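Local coordinates for protein methylenetetrahydrofolate--tRNA-(uracil-5-)-methyltransferase TrmFO (Thermus thermophilus, PDB 3G5S) that binds FAD and probably catalyses the folate-dependent methylation of uridine 54 in tRNA to 5-methyluridine, at residues 2-7 against 18-23; 34-39 against 118-123; 320-325 against 354-359. All blocks are in the same frame, centred on the assembly; numbering follows the deposited sequence.

Overall arrangement
Contact 1 lies in the core, contact 3 is partly buried and contact 2 is at the surface. Contacts 1 and 2 belong to the FAD-binding Rossmann-type region: contact 1 joins a central strand to its helix, and contact 2 joins two loops beside the adenine. They meet where Val7 packs on Val121. Contact 3 brings a turn against helix 343-361. That helix also packs on helix 11-22, so contacts 1 and 3 touch through Leu20 and Ala358. The chemistry changes with place. Contact 1 is purely apolar, contact 2 rests on charges, and contact 3 on one neutral hydrogen bond. Contacts 2 and 3 do not touch; their nearest atoms are about 11 Å apart.

Contact 1: residues 2-7 against 18-23; sequences ERVNVV and WTLLRL
No polar bond crosses between Leu20 and the valines Val4 and Val6; the shortest polar bond within the two segments is helical, from Arg22 N to Trp18 O at 2.9 Å. It belongs to the last turn of helix 11-22, the turn that carries Leu20. The helix and strand 4-7 are the first two elements of a beta-alpha-beta unit completed by strand 27-30. This unit is characteristic of the Rossmann-type fold, and the glycine-rich stretch Gly8 to Gly13, predicted to bind FAD, follows the strand in sequence and runs into the helix. Val4 and Val6 point to the helix, while Asn5 between them points away. All three touching residues are buried. The Leu20 side chain crosses that of Val4 at about a right angle and runs past that of Val6 in the opposite direction. Leu20 places CG beside its backbone N, with chi1 -78°. Its chi2 of 146°, away from a staggered value, turns both methyls to the strand. Leu20 CD2 sits 3.8 Å from Val4 CG2. Val27 and Ala358 also touch Leu20, so the same leucine reaches the next strand and helix 343-361. Val6 packs on Leu29 as well and lies beside Gly13. At the strand, Leu20 CD1 touches both valines, 3.7 Å from Val4 CG1 and 3.8 Å from Val6 CG2.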
loop_
_atom_site.group_PDB
_atom_site.type_symbol
_atom_site.label_atom_id
_atom_site.label_comp_id
_atom_site.label_asym_id
_atom_site.label_seq_id
_atom_site.Cartn_x
_atom_site.Cartn_y
_atom_site.Cartn_z
ATOM N N GLU A 2 2.499 29.638 -14.871
ATOM C CA GLU A 2 2.603 28.958 -13.585
ATOM C C GLU A 2 2.167 27.504 -13.742
ATOM O O GLU A 2 1.191 27.216 -14.435
ATOM C CB GLU A 2 1.717 29.652 -12.554
ATOM C CG GLU A 2 2.164 29.459 -11.122
ATOM C CD GLU A 2 3.484 30.154 -10.821
ATOM O OE1 GLU A 2 3.954 30.961 -11.652
ATOM O OE2 GLU A 2 4.054 29.905 -9.744
ATOM N N ARG A 3 2.899 26.599 -13.102
ATOM C CA ARG A 3 2.650 25.169 -13.233
ATOM C C ARG A 3 2.730 24.498 -11.877
ATOM O O ARG A 3 3.534 24.903 -11.026
ATOM C CB ARG A 3 3.673 24.516 -14.170
ATOM C CG ARG A 3 3.707 25.076 -15.572
ATOM C CD ARG A 3 4.794 24.430 -16.419
ATOM N NE ARG A 3 4.829 25.004 -17.756
ATOM C CZ ARG A 3 4.057 24.614 -18.764
ATOM N NH1 ARG A 3 4.173 25.217 -19.935
ATOM N NH2 ARG A 3 3.180 23.626 -18.616
ATOM N N VAL A 4 1.895 23.480 -11.678
ATOM C CA VAL A 4 2.062 22.579 -10.552
ATOM C C VAL A 4 3.159 21.583 -10.892
ATOM O O VAL A 4 3.165 21.011 -11.981
ATOM C CB VAL A 4 0.752 21.831 -10.246
ATOM C CG1 VAL A 4 1.002 20.684 -9.271
ATOM C CG2 VAL A 4 -0.264 22.802 -9.696
ATOM N N ASN A 5 4.105 21.406 -9.973
ATOM C CA ASN A 5 5.162 20.431 -10.167
ATOM C C ASN A 5 4.665 19.034 -9.847
ATOM O O ASN A 5 4.017 18.830 -8.825
ATOM C CB ASN A 5 6.337 20.742 -9.249
ATOM C CG ASN A 5 6.913 22.116 -9.489
ATOM O OD1 ASN A 5 7.321 22.434 -10.607
ATOM N ND2 ASN A 5 6.951 22.940 -8.447
ATOM N N VAL A 6 4.988 18.083 -10.717
ATOM C CA VAL A 6 4.789 16.670 -10.417
ATOM C C VAL A 6 6.141 16.006 -10.598
ATOM O O VAL A 6 6.725 16.044 -11.685
ATOM C CB VAL A 6 3.718 16.017 -11.314
ATOM C CG1 VAL A 6 3.624 14.510 -11.020
ATOM C CG2 VAL A 6 2.367 16.695 -11.108
ATOM N N VAL A 7 6.658 15.436 -9.516
ATOM C CA VAL A 7 7.996 14.878 -9.532
ATOM C C VAL A 7 7.914 13.360 -9.623
ATOM O O VAL A 7 7.506 12.684 -8.674
ATOM C CB VAL A 7 8.811 15.306 -8.288
ATOM C CG1 VAL A 7 10.226 14.767 -8.382
ATOM C CG2 VAL A 7 8.812 16.832 -8.136
ATOM N N TRP A 18 -2.275 13.917 -15.123
ATOM C CA TRP A 18 -3.477 13.888 -15.943
ATOM C C TRP A 18 -4.644 14.571 -15.234
ATOM O O TRP A 18 -5.452 15.263 -15.862
ATOM C CB TRP A 18 -3.832 12.443 -16.282
ATOM C CG TRP A 18 -4.881 12.311 -17.331
ATOM C CD1 TRP A 18 -6.115 11.747 -17.192
ATOM C CD2 TRP A 18 -4.778 12.723 -18.699
ATOM N NE1 TRP A 18 -6.793 11.794 -18.389
ATOM C CE2 TRP A 18 -5.993 12.388 -19.330
ATOM C CE3 TRP A 18 -3.779 13.356 -19.449
ATOM C CZ2 TRP A 18 -6.232 12.662 -20.676
ATOM C CZ3 TRP A 18 -4.016 13.623 -20.785
ATOM C CH2 TRP A 18 -5.234 13.278 -21.385
ATOM N N THR A 19 -4.744 14.366 -13.928
ATOM C CA THR A 19 -5.835 14.952 -13.165
ATOM C C THR A 19 -5.753 16.481 -13.180
ATOM O O THR A 19 -6.747 17.176 -13.410
ATOM C CB THR A 19 -5.831 14.429 -11.716
ATOM O OG1 THR A 19 -5.761 12.998 -11.716
ATOM C CG2 THR A 19 -7.088 14.857 -10.985
ATOM N N LEU A 20 -4.554 16.996 -12.939
ATOM C CA LEU A 20 -4.317 18.425 -13.014
ATOM C C LEU A 20 -4.687 18.971 -14.396
ATOM O O LEU A 20 -5.402 19.971 -14.512
ATOM C CB LEU A 20 -2.855 18.701 -12.689
ATOM C CG LEU A 20 -2.509 18.650 -11.200
ATOM C CD1 LEU A 20 -1.107 18.102 -10.966
ATOM C CD2 LEU A 20 -2.649 20.026 -10.584
ATOM N N LEU A 21 -4.202 18.309 -15.439
ATOM C CA LEU A 21 -4.438 18.762 -16.803
ATOM C C LEU A 21 -5.929 18.780 -17.141
ATOM O O LEU A 21 -6.417 19.716 -17.778
ATOM C CB LEU A 21 -3.662 17.897 -17.796
ATOM C CG LEU A 21 -2.137 17.948 -17.650
ATOM C CD1 LEU A 21 -1.474 16.841 -18.456
ATOM C CD2 LEU A 21 -1.597 19.317 -18.058
ATOM N N ARG A 22 -6.647 17.743 -16.709
ATOM C CA ARG A 22 -8.089 17.630 -16.950
ATOM C C ARG A 22 -8.853 18.787 -16.331
ATOM O O ARG A 22 -9.902 19.192 -16.840
ATOM C CB ARG A 22 -8.653 16.313 -16.381
ATOM C CG ARG A 22 -8.119 15.052 -17.029
ATOM C CD ARG A 22 -9.015 13.866 -16.760
ATOM N NE ARG A 22 -8.783 13.158 -15.500
ATOM C CZ ARG A 22 -9.766 12.616 -14.778
ATOM N NH1 ARG A 22 -11.019 12.771 -15.165
ATOM N NH2 ARG A 22 -9.511 11.957 -13.660
ATOM N N LEU A 23 -8.342 19.283 -15.209
ATOM C CA LEU A 23 -8.953 20.403 -14.508
ATOM C C LEU A 23 -8.412 21.755 -14.982
ATOM O O LEU A 23 -8.711 22.794 -14.395
ATOM C CB LEU A 23 -8.795 20.235 -12.993
ATOM C CG LEU A 23 -9.627 19.075 -12.424
ATOM C CD1 LEU A 23 -9.188 18.760 -11.007
ATOM C CD2 LEU A 23 -11.116 19.378 -12.479
#

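Contact 2: residues 34-39 against 118-123; sequences PKRMTP and REEVRE. With FAD (flavin-adenine dinucleotide), chain B.
Arg36 and Glu120 both carry CG anti to the backbone N, with chi1 -163° and 180°, and this sends the two side chains toward each other from the two loops. The Arg36 chain then bends at chi3, while Glu120 stays extended. They form a surface salt bridge, with Arg36 NE 3.6 Å from Glu120 OE1. The guanidinium and carboxylate planes are 40° apart, and the oxygen lies well out of the guanidinium plane. The attraction is therefore one of charge alone, with no N-H aimed at the oxygen. Arg122 holds the same oxygen more closely. Arg122 NH1 donates to Glu120 OE1 at 2.9 Å, with the oxygen near the plane of its guanidinium; the bond is somewhat bent and comes from above the carboxylate plane. OE1 thus serves two arginines, which probably offsets the nearness of their like charges. The other oxygen, OE2, is hydrogen-bonded to Ser138 OG. At the start of both segments, Arg118 NH1 lies 3.9 Å from Pro34 CD, but its polar partners are the carbonyls of Arg33 and Asp44.

The two loops flank the adenosine end of FAD. Val121 N donates to FAD N1A at 2.9 Å, and FAD N6A donates to Val121 O at 2.8 Å. This backbone pair holds the adenine through N1A and N6A. Glu120 CG lies 3.7 Å from FAD N6A, and Thr38 CG2 is 3.7 Å from FAD O2B. The loops follow strands 27-30 and 114-117 of the parallel sheet, and Glu120 and Arg122 rest on Ala140 of helix 139-149.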
loop_
_atom_site.group_PDB
_atom_site.type_symbol
_atom_site.label_atom_id
_atom_site.label_comp_id
_atom_site.label_asym_id
_atom_site.label_seq_id
_atom_site.Cartn_x
_atom_site.Cartn_y
_atom_site.Cartn_z
ATOM N N PRO A 34 15.293 8.889 -19.362
ATOM C CA PRO A 34 16.160 7.706 -19.353
ATOM C C PRO A 34 17.617 7.971 -18.969
ATOM O O PRO A 34 18.354 7.005 -18.774
ATOM C CB PRO A 34 16.110 7.245 -20.809
ATOM C CG PRO A 34 15.946 8.508 -21.583
ATOM C CD PRO A 34 15.149 9.453 -20.716
ATOM N N LYS A 35 18.039 9.230 -18.872
ATOM C CA LYS A 35 19.459 9.496 -18.633
ATOM C C LYS A 35 19.904 9.082 -17.229
ATOM O O LYS A 35 21.082 8.805 -17.004
ATOM C CB LYS A 35 19.838 10.954 -18.932
ATOM C CG LYS A 35 19.730 11.350 -20.401
ATOM C CD LYS A 35 20.550 10.444 -21.311
ATOM C CE LYS A 35 22.041 10.528 -21.024
ATOM N NZ LYS A 35 22.839 9.794 -22.052
ATOM N N ARG A 36 18.964 9.039 -16.293
ATOM C CA ARG A 36 19.223 8.427 -14.999
ATOM C C ARG A 36 18.137 7.384 -14.764
ATOM O O ARG A 36 16.968 7.724 -14.611
ATOM C CB ARG A 36 19.239 9.473 -13.878
ATOM C CG ARG A 36 19.892 8.981 -12.590
ATOM C CD ARG A 36 20.070 10.095 -11.556
ATOM N NE ARG A 36 20.964 11.162 -12.005
ATOM C CZ ARG A 36 22.290 11.118 -11.927
ATOM N NH1 ARG A 36 22.894 10.046 -11.428
ATOM N NH2 ARG A 36 23.014 12.144 -12.359
HETATM N N MSE A 37 18.520 6.113 -14.777
HETATM C CA MSE A 37 17.573 5.027 -14.564
HETATM C C MSE A 37 17.579 4.592 -13.108
HETATM O O MSE A 37 18.578 4.736 -12.409
HETATM C CB MSE A 37 17.927 3.822 -15.439
HETATM C CG MSE A 37 17.732 4.030 -16.930
HETATM SE SE MSE A 37 15.866 4.060 -17.519
HETATM C CE MSE A 37 16.215 4.065 -19.434
ATOM N N THR A 38 16.452 4.062 -12.655
ATOM C CA THR A 38 16.405 3.342 -11.397
ATOM C C THR A 38 16.915 1.939 -11.696
ATOM O O THR A 38 17.020 1.553 -12.855
ATOM C CB THR A 38 14.964 3.211 -10.887
ATOM O OG1 THR A 38 14.298 2.195 -11.648
ATOM C CG2 THR A 38 14.214 4.530 -11.012
ATOM N N PRO A 39 17.217 1.160 -10.653
ATOM C CA PRO A 39 17.631 -0.226 -10.887
ATOM C C PRO A 39 16.560 -1.119 -11.544
ATOM O O PRO A 39 16.910 -2.198 -12.023
ATOM C CB PRO A 39 17.957 -0.733 -9.478
ATOM C CG PRO A 39 18.333 0.499 -8.717
ATOM C CD PRO A 39 17.453 1.586 -9.261
ATOM N N ARG A 118 13.199 16.667 -18.268
ATOM C CA ARG A 118 13.978 15.457 -18.077
ATOM C C ARG A 118 15.165 15.785 -17.192
ATOM O O ARG A 118 16.242 16.151 -17.673
ATOM C CB ARG A 118 14.443 14.888 -19.416
ATOM C CG ARG A 118 13.310 14.473 -20.348
ATOM C CD ARG A 118 12.718 13.114 -19.971
ATOM N NE ARG A 118 11.621 12.744 -20.867
ATOM C CZ ARG A 118 11.040 11.547 -20.907
ATOM N NH1 ARG A 118 11.439 10.580 -20.092
ATOM N NH2 ARG A 118 10.054 11.316 -21.764
ATOM N N GLU A 119 14.956 15.676 -15.889
ATOM C CA GLU A 119 16.007 15.950 -14.929
ATOM C C GLU A 119 15.682 15.272 -13.611
ATOM O O GLU A 119 14.523 14.948 -13.329
ATOM C CB GLU A 119 16.168 17.455 -14.724
ATOM C CG GLU A 119 15.193 18.074 -13.741
ATOM C CD GLU A 119 15.577 19.494 -13.356
ATOM O OE1 GLU A 119 15.437 19.850 -12.165
ATOM O OE2 GLU A 119 16.022 20.250 -14.244
ATOM N N GLU A 120 16.718 15.035 -12.818
ATOM C CA GLU A 120 16.538 14.559 -11.462
ATOM C C GLU A 120 16.266 15.738 -10.545
ATOM O O GLU A 120 17.035 16.696 -10.517
ATOM C CB GLU A 120 17.786 13.832 -10.962
ATOM C CG GLU A 120 17.604 13.333 -9.543
ATOM C CD GLU A 120 18.897 13.027 -8.819
ATOM O OE1 GLU A 120 19.993 13.325 -9.348
ATOM O OE2 GLU A 120 18.801 12.493 -7.695
ATOM N N VAL A 121 15.177 15.667 -9.793
ATOM C CA VAL A 121 14.869 16.675 -8.791
ATOM C C VAL A 121 15.596 16.298 -7.512
ATOM O O VAL A 121 15.427 15.198 -6.990
ATOM C CB VAL A 121 13.346 16.761 -8.567
ATOM C CG1 VAL A 121 13.022 17.660 -7.388
ATOM C CG2 VAL A 121 12.667 17.246 -9.837
ATOM N N ARG A 122 16.434 17.203 -7.018
ATOM C CA ARG A 122 17.298 16.884 -5.891
ATOM C C ARG A 122 16.907 17.602 -4.604
ATOM O O ARG A 122 17.445 17.310 -3.540
ATOM C CB ARG A 122 18.757 17.199 -6.238
ATOM C CG ARG A 122 19.287 16.409 -7.428
ATOM C CD ARG A 122 20.699 16.850 -7.826
ATOM N NE ARG A 122 21.678 16.555 -6.786
ATOM C CZ ARG A 122 22.232 15.360 -6.600
ATOM N NH1 ARG A 122 21.899 14.343 -7.382
ATOM N NH2 ARG A 122 23.112 15.181 -5.625
ATOM N N GLU A 123 15.997 18.561 -4.708
ATOM C CA GLU A 123 15.501 19.291 -3.549
ATOM C C GLU A 123 14.004 19.416 -3.717
ATOM O O GLU A 123 13.504 19.388 -4.836
ATOM C CB GLU A 123 16.130 20.686 -3.471
ATOM C CG GLU A 123 17.651 20.691 -3.408
ATOM C CD GLU A 123 18.199 20.272 -2.052
ATOM O OE1 GLU A 123 17.425 20.176 -1.082
ATOM O OE2 GLU A 123 19.421 20.046 -1.950
HETATM P PA FAD B . 7.269 4.508 -10.094
HETATM O O1A FAD B . 8.555 3.786 -9.815
HETATM O O2A FAD B . 6.307 3.898 -11.066
HETATM O O5B FAD B . 7.550 6.002 -10.584
HETATM C C5B FAD B . 8.492 6.830 -9.932
HETATM C C4B FAD B . 9.156 7.682 -10.996
HETATM O O4B FAD B . 9.950 8.676 -10.371
HETATM C C3B FAD B . 10.100 6.862 -11.873
HETATM O O3B FAD B . 9.814 7.064 -13.244
HETATM C C2B FAD B . 11.493 7.372 -11.503
HETATM O O2B FAD B . 12.431 7.352 -12.560
HETATM C C1B FAD B . 11.194 8.793 -11.065
HETATM N N9A FAD B . 12.117 9.428 -10.112
HETATM C C8A FAD B . 12.609 8.909 -8.946
HETATM N N7A FAD B . 13.334 9.861 -8.322
HETATM C C5A FAD B . 13.295 10.987 -9.084
HETATM C C6A FAD B . 13.846 12.253 -8.944
HETATM N N6A FAD B . 14.444 12.653 -7.814
HETATM N N1A FAD B . 13.598 13.184 -9.916
HETATM C C2A FAD B . 12.845 12.883 -11.026
HETATM N N3A FAD B . 12.291 11.632 -11.176
HETATM C C4A FAD B . 12.533 10.719 -10.212
HETATM N N1 FAD B . 3.573 -3.400 -8.174
HETATM C C2 FAD B . 2.557 -4.238 -8.557
HETATM O O2 FAD B . 1.383 -3.905 -8.408
HETATM N N3 FAD B . 2.861 -5.463 -9.118
HETATM C C4 FAD B . 4.167 -5.881 -9.317
HETATM O O4 FAD B . 4.406 -6.982 -9.827
HETATM C C4X FAD B . 5.191 -5.019 -8.925
HETATM N N5 FAD B . 6.510 -5.378 -9.087
HETATM C C5X FAD B . 7.510 -4.509 -8.702
HETATM C C6 FAD B . 8.838 -4.881 -8.882
HETATM C C7 FAD B . 9.865 -4.031 -8.494
HETATM C C7M FAD B . 11.299 -4.438 -8.691
HETATM C C8 FAD B . 9.555 -2.797 -7.930
HETATM C C8M FAD B . 10.656 -1.867 -7.509
HETATM C C9 FAD B . 8.226 -2.421 -7.751
HETATM C C9A FAD B . 7.194 -3.275 -8.134
HETATM N N10 FAD B . 5.867 -2.910 -7.939
HETATM C C10 FAD B . 4.881 -3.786 -8.353
HETATM C "C1'" FAD B . 5.519 -1.973 -6.805
HETATM C "C2'" FAD B . 4.814 -0.679 -7.249
HETATM O "O2'" FAD B . 3.415 -0.851 -7.404
HETATM C "C3'" FAD B . 5.438 -0.084 -8.511
HETATM O "O3'" FAD B . 6.763 0.277 -8.178
HETATM C "C4'" FAD B . 4.693 1.142 -9.036
HETATM O "O4'" FAD B . 5.223 1.456 -10.308
HETATM C "C5'" FAD B . 4.789 2.328 -8.083
HETATM O "O5'" FAD B . 4.329 3.494 -8.730
HETATM P P FAD B . 4.986 4.905 -8.361
HETATM O O1P FAD B . 4.900 5.163 -6.890
HETATM O O2P FAD B . 4.375 5.915 -9.275
HETATM O O3P FAD B . 6.549 4.709 -8.674
#

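Contact 3: residues 320-325 against 354-359; sequences GETLEF and GLNAAR. With EDO (1,2-ethanediol), chain E.
Thr322 O lies close to the plane of the Asn356 amide, at its ND2 end. Asn356 ND2 donates to Thr322 O at 2.9 Å, with an N-H...O angle of 155°. The approach is in the carbonyl plane, on a lone pair, with C=O...N at 117°. The two side chains cross at about a right angle, with Thr322 CB 3.6 Å from Asn356 ND2. Thr322 is the third residue of a type I beta turn from Gly320 to Leu323. Its OG1 stands between the backbone N and the carbonyl carbon (chi1 56°), where it can take the N-H of Glu324. Thr322 OG1 accepts from Glu324 N at 3.3 Å, an ST turn. The contact joins this turn to helix 343-361, away from the FAD site. Pro366 touches both Thr322 and Asn356.

Beyond the turn, the Glu324 carboxylate meets a bound ethanediol, probably from the crystallisation liquor, with CD 3.4 Å from EDO C2. Glu324 OE2 accepts from Gly330 N. Cut back to an alanine here, the side chain would lose its carboxylate, which would probably leave the Gly330 amide without this acceptor.

The other end of the Asn356 amide is also held, as OD1 accepts from Val367 N. Donor and acceptor are therefore both in use. This fixes the rotation of a buried amide and ties turn to helix without charge.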
loop_
_atom_site.group_PDB
_atom_site.type_symbol
_atom_site.label_atom_id
_atom_site.label_comp_id
_atom_site.label_asym_id
_atom_site.label_seq_id
_atom_site.Cartn_x
_atom_site.Cartn_y
_atom_site.Cartn_z
ATOM N N GLY A 320 -2.045 13.863 5.589
ATOM C CA GLY A 320 -3.475 13.754 5.793
ATOM C C GLY A 320 -4.099 12.794 4.791
ATOM O O GLY A 320 -3.444 12.342 3.849
ATOM N N GLU A 321 -5.380 12.491 4.979
ATOM C CA GLU A 321 -6.093 11.597 4.063
ATOM C C GLU A 321 -6.249 12.220 2.672
ATOM O O GLU A 321 -6.589 11.535 1.708
ATOM C CB GLU A 321 -7.454 11.194 4.630
ATOM C CG GLU A 321 -8.496 12.300 4.646
ATOM C CD GLU A 321 -8.345 13.241 5.817
ATOM O OE1 GLU A 321 -7.505 12.975 6.700
ATOM O OE2 GLU A 321 -9.074 14.254 5.858
ATOM N N THR A 322 -6.010 13.528 2.597
ATOM C CA THR A 322 -5.995 14.283 1.351
ATOM C C THR A 322 -4.687 14.094 0.570
ATOM O O THR A 322 -4.574 14.560 -0.572
ATOM C CB THR A 322 -6.082 15.756 1.689
ATOM O OG1 THR A 322 -4.997 16.041 2.575
ATOM C CG2 THR A 322 -7.421 16.093 2.381
ATOM N N LEU A 323 -3.709 13.445 1.211
ATOM C CA LEU A 323 -2.342 13.252 0.701
ATOM C C LEU A 323 -1.481 14.521 0.745
ATOM O O LEU A 323 -0.341 14.527 0.276
ATOM C CB LEU A 323 -2.311 12.590 -0.675
ATOM C CG LEU A 323 -2.986 11.219 -0.717
ATOM C CD1 LEU A 323 -3.026 10.699 -2.136
ATOM C CD2 LEU A 323 -2.286 10.234 0.222
ATOM N N GLU A 324 -2.018 15.579 1.344
ATOM C CA GLU A 324 -1.240 16.780 1.609
ATOM C C GLU A 324 -0.422 16.590 2.879
ATOM O O GLU A 324 -0.910 16.045 3.873
ATOM C CB GLU A 324 -2.187 17.973 1.765
ATOM C CG GLU A 324 -1.495 19.325 1.768
ATOM C CD GLU A 324 -2.470 20.499 1.805
ATOM O OE1 GLU A 324 -3.671 20.313 2.114
ATOM O OE2 GLU A 324 -2.025 21.628 1.524
ATOM N N PHE A 325 0.825 17.042 2.848
ATOM C CA PHE A 325 1.656 17.019 4.043
ATOM C C PHE A 325 1.042 17.902 5.119
ATOM O O PHE A 325 0.706 19.067 4.870
ATOM C CB PHE A 325 3.070 17.511 3.730
ATOM C CG PHE A 325 3.960 16.483 3.067
ATOM C CD1 PHE A 325 3.857 16.208 1.710
ATOM C CD2 PHE A 325 4.932 15.819 3.798
ATOM C CE1 PHE A 325 4.694 15.284 1.101
ATOM C CE2 PHE A 325 5.769 14.895 3.190
ATOM C CZ PHE A 325 5.654 14.630 1.845
ATOM N N GLY A 354 -3.287 14.732 -7.287
ATOM C CA GLY A 354 -3.455 15.665 -8.385
ATOM C C GLY A 354 -4.731 16.480 -8.255
ATOM O O GLY A 354 -4.747 17.678 -8.534
ATOM N N LEU A 355 -5.810 15.825 -7.837
ATOM C CA LEU A 355 -7.075 16.506 -7.622
ATOM C C LEU A 355 -6.923 17.597 -6.566
ATOM O O LEU A 355 -7.371 18.729 -6.756
ATOM C CB LEU A 355 -8.146 15.496 -7.201
ATOM C CG LEU A 355 -9.509 16.068 -6.805
ATOM C CD1 LEU A 355 -10.143 16.903 -7.919
ATOM C CD2 LEU A 355 -10.424 14.922 -6.409
ATOM N N ASN A 356 -6.295 17.255 -5.449
ATOM C CA ASN A 356 -6.145 18.226 -4.381
ATOM C C ASN A 356 -5.164 19.344 -4.705
ATOM O O ASN A 356 -5.390 20.491 -4.333
ATOM C CB ASN A 356 -5.854 17.541 -3.052
ATOM C CG ASN A 356 -7.105 16.916 -2.467
ATOM O OD1 ASN A 356 -8.205 17.440 -2.665
ATOM N ND2 ASN A 356 -6.954 15.800 -1.764
ATOM N N ALA A 357 -4.100 19.016 -5.429
ATOM C CA ALA A 357 -3.171 20.034 -5.909
ATOM C C ALA A 357 -3.866 20.989 -6.886
ATOM O O ALA A 357 -3.651 22.202 -6.838
ATOM C CB ALA A 357 -1.972 19.376 -6.563
ATOM N N ALA A 358 -4.702 20.438 -7.767
ATOM C CA ALA A 358 -5.450 21.253 -8.715
ATOM C C ALA A 358 -6.392 22.176 -7.959
ATOM O O ALA A 358 -6.502 23.371 -8.255
ATOM C CB ALA A 358 -6.229 20.366 -9.670
ATOM N N ARG A 359 -7.094 21.612 -6.983
ATOM C CA ARG A 359 -7.994 22.417 -6.169
ATOM C C ARG A 359 -7.255 23.532 -5.432
ATOM O O ARG A 359 -7.711 24.674 -5.380
ATOM C CB ARG A 359 -8.811 21.529 -5.223
ATOM C CG ARG A 359 -9.832 20.673 -5.985
ATOM C CD ARG A 359 -10.573 19.686 -5.072
ATOM N NE ARG A 359 -11.298 20.361 -4.001
ATOM C CZ ARG A 359 -12.503 20.909 -4.134
ATOM N NH1 ARG A 359 -13.061 21.520 -3.102
ATOM N NH2 ARG A 359 -13.152 20.846 -5.290
HETATM C C1 EDO E . -2.797 20.990 6.176
HETATM O O1 EDO E . -2.281 20.818 7.502
HETATM C C2 EDO E . -1.721 20.630 5.162
HETATM O O2 EDO E . -0.617 21.537 5.283
#